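Local coordinates for uncharacterized protein (Bacteroides uniformis, PDB 4JPQ) that is of unknown function but is probably a carbohydrate-binding protein of the family 9 type, at residues T126-Q129 / E130-G133; G82-E86 / D87-E91. All coordinates share one frame; numbering follows the deposited sequence.

Contact 2 (82-86 with 87-91) precedes contact 1 (126-129 with 130-133) in the sequence. Their centres are about 17 Å apart and their nearest atoms about 7 Å, without touching. Contact 2 leads a short 3-10 turn into strand 89-95; the chain then runs through strands 102-108 and 113-118, each antiparallel to the one before, and reaches the loop where contact 1 starts helix 129-134. Asn81, just ahead of contact 2, donates to the Ala127 carbonyl of contact 1 and joins the two loops, which probably border the same end of this predominantly beta fold. Both lie within one family 9 range, and in each a backbone N-H holds a sulfate.

Contact 1 of 2, residues T126-Q129 / E130-G133. With SO4 (sulfate ion), chain E.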
ATOM      1  N   THR A 126     -14.826  -7.013  -3.040  1.00 60.57           N
ATOM      2  CA  THR A 126     -14.436  -5.682  -2.670  1.00 54.75           C
ATOM      3  C   THR A 126     -14.964  -5.455  -1.234  1.00 56.27           C
ATOM      4  O   THR A 126     -15.955  -6.060  -0.833  1.00 67.17           O
ATOM      5  CB  THR A 126     -14.979  -4.685  -3.733  1.00 50.79           C
ATOM      6  OG1 THR A 126     -14.083  -3.593  -3.854  1.00 57.93           O
ATOM      7  CG2 THR A 126     -16.447  -4.207  -3.466  1.00 54.25           C
ATOM      8  N   ALA A 127     -14.308  -4.599  -0.469  1.00 54.65           N
ATOM      9  CA  ALA A 127     -14.719  -4.320   0.919  1.00 56.29           C
ATOM     10  C   ALA A 127     -15.968  -3.438   1.027  1.00 58.68           C
ATOM     11  O   ALA A 127     -16.277  -2.661   0.115  1.00 65.22           O
ATOM     12  CB  ALA A 127     -13.574  -3.677   1.681  1.00 52.42           C
ATOM     13  N   SER A 128     -16.653  -3.542   2.162  1.00 54.85           N
ATOM     14  CA  SER A 128     -17.830  -2.722   2.436  1.00 57.56           C
ATOM     15  C   SER A 128     -17.437  -1.297   2.869  1.00 57.03           C
ATOM     16  O   SER A 128     -16.286  -1.035   3.229  1.00 51.30           O
ATOM     17  CB  SER A 128     -18.690  -3.359   3.534  1.00 59.63           C
ATOM     18  OG  SER A 128     -17.986  -3.433   4.766  1.00 65.58           O
ATOM     19  N   GLN A 129     -18.419  -0.392   2.840  1.00 64.54           N
ATOM     20  CA  GLN A 129     -18.266   1.012   3.275  1.00 69.90           C
ATOM     21  C   GLN A 129     -17.751   1.090   4.709  1.00 69.74           C
ATOM     22  O   GLN A 129     -16.851   1.887   4.990  1.00 62.22           O
ATOM     23  CB  GLN A 129     -19.604   1.801   3.177  1.00 79.36           C
ATOM     24  CG  GLN A 129     -20.108   2.120   1.767  1.00 84.58           C
ATOM     25  CD  GLN A 129     -19.113   2.923   0.925  1.00 91.03           C
ATOM     26  OE1 GLN A 129     -18.270   3.661   1.451  1.00115.75           O
ATOM     27  NE2 GLN A 129     -19.203   2.778  -0.387  1.00 83.85           N
ATOM     28  N   GLU A 130     -18.322   0.251   5.585  1.00 65.52           N
ATOM     29  CA  GLU A 130     -17.919   0.138   6.999  1.00 68.64           C
ATOM     30  C   GLU A 130     -16.401  -0.146   7.103  1.00 69.28           C
ATOM     31  O   GLU A 130     -15.683   0.540   7.843  1.00 71.46           O
ATOM     32  CB  GLU A 130     -18.748  -0.975   7.686  1.00 77.03           C
ATOM     33  CG  GLU A 130     -18.556  -1.165   9.193  1.00 82.79           C
ATOM     34  CD  GLU A 130     -19.117  -0.039  10.060  1.00 86.46           C
ATOM     35  OE1 GLU A 130     -20.111   0.623   9.672  1.00 94.21           O
ATOM     36  OE2 GLU A 130     -18.569   0.166  11.168  1.00 76.66           O
ATOM     37  N   VAL A 131     -15.929  -1.107   6.304  1.00 66.25           N
ATOM     38  CA  VAL A 131     -14.512  -1.516   6.280  1.00 57.92           C
ATOM     39  C   VAL A 131     -13.630  -0.442   5.628  1.00 56.07           C
ATOM     40  O   VAL A 131     -12.521  -0.185   6.101  1.00 54.16           O
ATOM     41  CB  VAL A 131     -14.324  -2.884   5.578  1.00 54.45           C
ATOM     42  CG1 VAL A 131     -12.846  -3.265   5.482  1.00 47.71           C
ATOM     43  CG2 VAL A 131     -15.099  -3.979   6.308  1.00 59.26           C
ATOM     44  N   LEU A 132     -14.101   0.163   4.535  1.00 54.15           N
ATOM     45  CA  LEU A 132     -13.376   1.284   3.902  1.00 53.85           C
ATOM     46  C   LEU A 132     -13.234   2.438   4.894  1.00 49.60           C
ATOM     47  O   LEU A 132     -12.167   3.063   4.963  1.00 47.06           O
ATOM     48  CB  LEU A 132     -14.094   1.769   2.646  1.00 55.44           C
ATOM     49  CG  LEU A 132     -14.066   0.795   1.468  1.00 53.71           C
ATOM     50  CD1 LEU A 132     -15.189   1.125   0.489  1.00 53.67           C
ATOM     51  CD2 LEU A 132     -12.696   0.795   0.792  1.00 52.23           C
ATOM     52  N   GLY A 133     -14.315   2.675   5.662  1.00 51.03           N
ATOM     53  CA  GLY A 133     -14.373   3.668   6.732  1.00 49.92           C
ATOM     54  C   GLY A 133     -13.387   3.428   7.868  1.00 50.40           C
ATOM     55  O   GLY A 133     -12.993   4.377   8.533  1.00 53.98           O
TER
HETATM   56  S   SO4 E 303     -21.671  -2.057   1.115  1.00126.40           S
HETATM   57  O1  SO4 E 303     -21.687  -1.629  -0.308  1.00115.18           O
HETATM   58  O2  SO4 E 303     -22.975  -1.756   1.762  1.00 80.25           O
HETATM   59  O3  SO4 E 303     -21.322  -3.512   1.175  1.00 84.15           O
HETATM   60  O4  SO4 E 303     -20.678  -1.257   1.854  1.00119.36           O
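Ser128 meets Val131 and Leu132 across the first turn of a helix, and three bonds define the join. The straightest runs from Leu132 N to Ser128 O, 2.8 Å with an N-H...O angle of 166°. Gly133 N follows one residue on, reaching Gln129 O at 2.7 Å. The third is a cap: Ser128 occupies the N-cap position, and its OG accepts weakly from Val131 N at 3.5 Å. With chi1 at 63°, OG stands between the backbone N and the carbonyl carbon of its own residue, and this rotation turns it back over the helix end, where Val131 CG2 also lies alongside it. The cap gives the N-H of Val131 an acceptor, although the length of the bond argues for a modest contribution.

Apolar contact supplements the polar end. Ala127 CB packs against Val131 CG1 at 3.9 Å, on the buried side of the turn. Leu132 sets CG 3.4 Å from Ser128 O, with CD1 reaching on toward Ala127 O. That same Leu132 CD1 lies 4.1 Å from Gln129 OE1, the two side chains crossing at an angle.

A sulfate, probably from the crystallisation liquor, sits at the start of the helix. Gln129 N donates to its O4 at 2.6 Å and 174°, and CB of Ser128 and CG of Gln129 also border that oxygen. An anion at this N-terminus would probably be favoured by the helix dipole.

Further out, Asn81 ND2 donates to Ala127 O, and Ala127 also bonds through its backbone to Ile115. Leu132 rests on Asp80, Asn81 and Ile115, while Ala127 touches Phe167. The turn is thus seated on strand 113-118 and the loop of Asp80 and Asn81, forming the start of helix 129-134 before the chain continues to strand 136-139.

Contact 2 of 2, residues G82-E86 / D87-E91; sequences GRVWE and DACVE. With SO4 (sulfate ion), chain D.
Arg83 brings its carbonyl O within 4.1 Å of Asp87 OD2, the first approach of the loop to the residues that follow. It is the centre of an inverse gamma turn, closed by a weak bond from Val84 N to Gly82 O, and its own N donates to a sulfate oxygen, O4, at 2.8 Å and 177°. Its side chain bends at chi3 (55°) and returns to Glu86, where NH2 and OE2 form a salt bridge of 2.6 Å.

Val84 begins the 3-10 turn. Its O accepts weakly from Asp87 N (3.0 Å, 129°) and lies beside Cys89 CB, while CG2 meets Cys89 SG at 4.1 Å. Trp85 sets CZ2 3.9 Å above the guanidinium plane of Arg83, toward its rim. Trp85 CB is 4.0 Å from OE2 of Glu91, whose side chain lies near a bound 3-cyclohexyl-1-propylsulfonic acid, probably from crystallisation, which may mark a pocket. Glu86 ends the turn with its chain extended beyond CG, which carries the carboxylate out to Arg83.

Asp87 is buried, and its carboxylate looks beyond the turn: OD1 pairs with Arg74 and takes Val76 N, while OD2 takes Asn108 ND2 and Ala77 N. Were Asp87 cut back to an alanine, Arg74 would probably lose this charge partner and the three other donors this acceptor, tying the turn less firmly to strands 72-75 and 102-108.

Chemically, the turn divides its two charge pairs: an exposed arginine with Glu86 on one side, and a buried aspartate satisfied by four groups on the other, at the entry to strand 89-95.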
ATOM      1  N   GLY A  82     -12.958   2.381  -6.608  1.00 44.42           N
ATOM      2  CA  GLY A  82     -12.940   2.800  -7.986  1.00 45.95           C
ATOM      3  C   GLY A  82     -11.724   2.205  -8.679  1.00 46.23           C
ATOM      4  O   GLY A  82     -10.999   1.386  -8.115  1.00 46.96           O
ATOM      5  N   ARG A  83     -11.457   2.710  -9.878  1.00 51.10           N
ATOM      6  CA  ARG A  83     -10.405   2.226 -10.781  1.00 51.20           C
ATOM      7  C   ARG A  83      -9.102   2.971 -10.477  1.00 46.85           C
ATOM      8  O   ARG A  83      -8.514   3.619 -11.337  1.00 52.30           O
ATOM      9  CB  ARG A  83     -10.916   2.378 -12.241  1.00 64.71           C
ATOM     10  CG  ARG A  83     -12.265   1.657 -12.471  1.00 72.72           C
ATOM     11  CD  ARG A  83     -12.949   1.959 -13.798  1.00 74.59           C
ATOM     12  NE  ARG A  83     -12.059   1.676 -14.912  1.00 76.86           N
ATOM     13  CZ  ARG A  83     -11.756   0.464 -15.383  1.00 75.79           C
ATOM     14  NH1 ARG A  83     -12.246  -0.641 -14.835  1.00 82.90           N
ATOM     15  NH2 ARG A  83     -10.926   0.354 -16.420  1.00 76.81           N
ATOM     16  N   VAL A  84      -8.659   2.835  -9.228  1.00 47.40           N
ATOM     17  CA  VAL A  84      -7.520   3.595  -8.678  1.00 41.95           C
ATOM     18  C   VAL A  84      -6.156   3.270  -9.289  1.00 44.50           C
ATOM     19  O   VAL A  84      -5.294   4.137  -9.365  1.00 45.10           O
ATOM     20  CB  VAL A  84      -7.438   3.507  -7.125  1.00 41.69           C
ATOM     21  CG1 VAL A  84      -8.693   4.076  -6.483  1.00 41.31           C
ATOM     22  CG2 VAL A  84      -7.191   2.082  -6.624  1.00 40.20           C
ATOM     23  N   TRP A  85      -5.955   2.011  -9.663  1.00 40.29           N
ATOM     24  CA  TRP A  85      -4.717   1.548 -10.325  1.00 38.11           C
ATOM     25  C   TRP A  85      -4.397   2.332 -11.620  1.00 42.97           C
ATOM     26  O   TRP A  85      -3.240   2.340 -12.072  1.00 42.60           O
ATOM     27  CB  TRP A  85      -4.765   0.028 -10.604  1.00 35.66           C
ATOM     28  CG  TRP A  85      -5.873  -0.349 -11.524  1.00 34.69           C
ATOM     29  CD1 TRP A  85      -5.829  -0.363 -12.874  1.00 36.05           C
ATOM     30  CD2 TRP A  85      -7.207  -0.700 -11.159  1.00 40.89           C
ATOM     31  NE1 TRP A  85      -7.057  -0.697 -13.394  1.00 41.00           N
ATOM     32  CE2 TRP A  85      -7.923  -0.924 -12.360  1.00 42.82           C
ATOM     33  CE3 TRP A  85      -7.879  -0.840  -9.933  1.00 46.45           C
ATOM     34  CZ2 TRP A  85      -9.278  -1.297 -12.375  1.00 46.25           C
ATOM     35  CZ3 TRP A  85      -9.226  -1.214  -9.939  1.00 48.16           C
ATOM     36  CH2 TRP A  85      -9.912  -1.440 -11.157  1.00 51.78           C
ATOM     37  N   GLU A  86      -5.423   2.944 -12.220  1.00 42.53           N
ATOM     38  CA  GLU A  86      -5.255   3.788 -13.424  1.00 46.44           C
ATOM     39  C   GLU A  86      -4.687   5.159 -13.114  1.00 46.57           C
ATOM     40  O   GLU A  86      -4.005   5.755 -13.958  1.00 58.52           O
ATOM     41  CB  GLU A  86      -6.579   3.964 -14.140  1.00 45.63           C
ATOM     42  CG  GLU A  86      -7.183   2.658 -14.622  1.00 42.91           C
ATOM     43  CD  GLU A  86      -8.486   2.850 -15.333  1.00 43.69           C
ATOM     44  OE1 GLU A  86      -9.144   3.902 -15.149  1.00 54.08           O
ATOM     45  OE2 GLU A  86      -8.845   1.932 -16.077  1.00 45.60           O
ATOM     46  N   ASP A  87      -5.019   5.658 -11.924  1.00 42.83           N
ATOM     47  CA  ASP A  87      -4.531   6.926 -11.389  1.00 47.37           C
ATOM     48  C   ASP A  87      -3.130   6.670 -10.798  1.00 47.90           C
ATOM     49  O   ASP A  87      -2.684   5.521 -10.753  1.00 40.36           O
ATOM     50  CB  ASP A  87      -5.488   7.417 -10.279  1.00 41.84           C
ATOM     51  CG  ASP A  87      -6.886   7.701 -10.785  1.00 47.53           C
ATOM     52  OD1 ASP A  87      -7.022   8.276 -11.884  1.00 48.06           O
ATOM     53  OD2 ASP A  87      -7.870   7.412 -10.067  1.00 53.01           O
ATOM     54  N   ALA A  88      -2.428   7.739 -10.393  1.00 46.72           N
ATOM     55  CA  ALA A  88      -1.121   7.614  -9.703  1.00 43.94           C
ATOM     56  C   ALA A  88      -1.470   6.936  -8.395  1.00 40.40           C
ATOM     57  O   ALA A  88      -2.211   7.500  -7.581  1.00 46.36           O
ATOM     58  CB  ALA A  88      -0.473   8.965  -9.452  1.00 46.36           C
ATOM     59  N   CYS A  89      -0.946   5.729  -8.208  1.00 40.10           N
ATOM     60  CA  CYS A  89      -1.382   4.860  -7.133  1.00 44.79           C
ATOM     61  C   CYS A  89      -0.274   4.098  -6.443  1.00 46.36           C
ATOM     62  O   CYS A  89       0.615   3.577  -7.111  1.00 51.33           O
ATOM     63  CB  CYS A  89      -2.352   3.872  -7.786  1.00 52.73           C
ATOM     64  SG  CYS A  89      -3.097   2.607  -6.755  1.00 57.82           S
ATOM     65  N   VAL A  90      -0.374   4.015  -5.110  1.00 51.27           N
ATOM     66  CA  VAL A  90       0.517   3.205  -4.265  1.00 43.90           C
ATOM     67  C   VAL A  90      -0.348   2.090  -3.679  1.00 46.69           C
ATOM     68  O   VAL A  90      -1.553   2.293  -3.425  1.00 38.30           O
ATOM     69  CB  VAL A  90       1.226   3.975  -3.150  1.00 44.64           C
ATOM     70  CG1 VAL A  90       2.219   4.954  -3.761  1.00 47.66           C
ATOM     71  CG2 VAL A  90       0.255   4.674  -2.200  1.00 43.92           C
ATOM     72  N   GLU A  91       0.267   0.920  -3.489  1.00 44.35           N
ATOM     73  CA  GLU A  91      -0.452  -0.279  -3.079  1.00 44.02           C
ATOM     74  C   GLU A  91       0.287  -1.074  -1.997  1.00 45.38           C
ATOM     75  O   GLU A  91       1.514  -1.030  -1.914  1.00 43.01           O
ATOM     76  CB  GLU A  91      -0.692  -1.180  -4.306  1.00 47.79           C
ATOM     77  CG  GLU A  91      -1.315  -0.485  -5.526  1.00 55.27           C
ATOM     78  CD  GLU A  91      -1.566  -1.389  -6.725  1.00 59.53           C
ATOM     79  OE1 GLU A  91      -1.188  -2.569  -6.704  1.00 63.95           O
ATOM     80  OE2 GLU A  91      -2.136  -0.904  -7.719  1.00 58.18           O
TER
HETATM   81  S   SO4 D 302     -14.379   5.353 -10.624  1.00105.14           S
HETATM   82  O1  SO4 D 302     -15.257   4.326 -11.238  1.00104.98           O
HETATM   83  O2  SO4 D 302     -14.533   6.666 -11.315  1.00101.86           O
HETATM   84  O3  SO4 D 302     -14.689   5.509  -9.165  1.00 83.01           O
HETATM   85  O4  SO4 D 302     -12.985   4.899 -10.834  1.00 93.26           O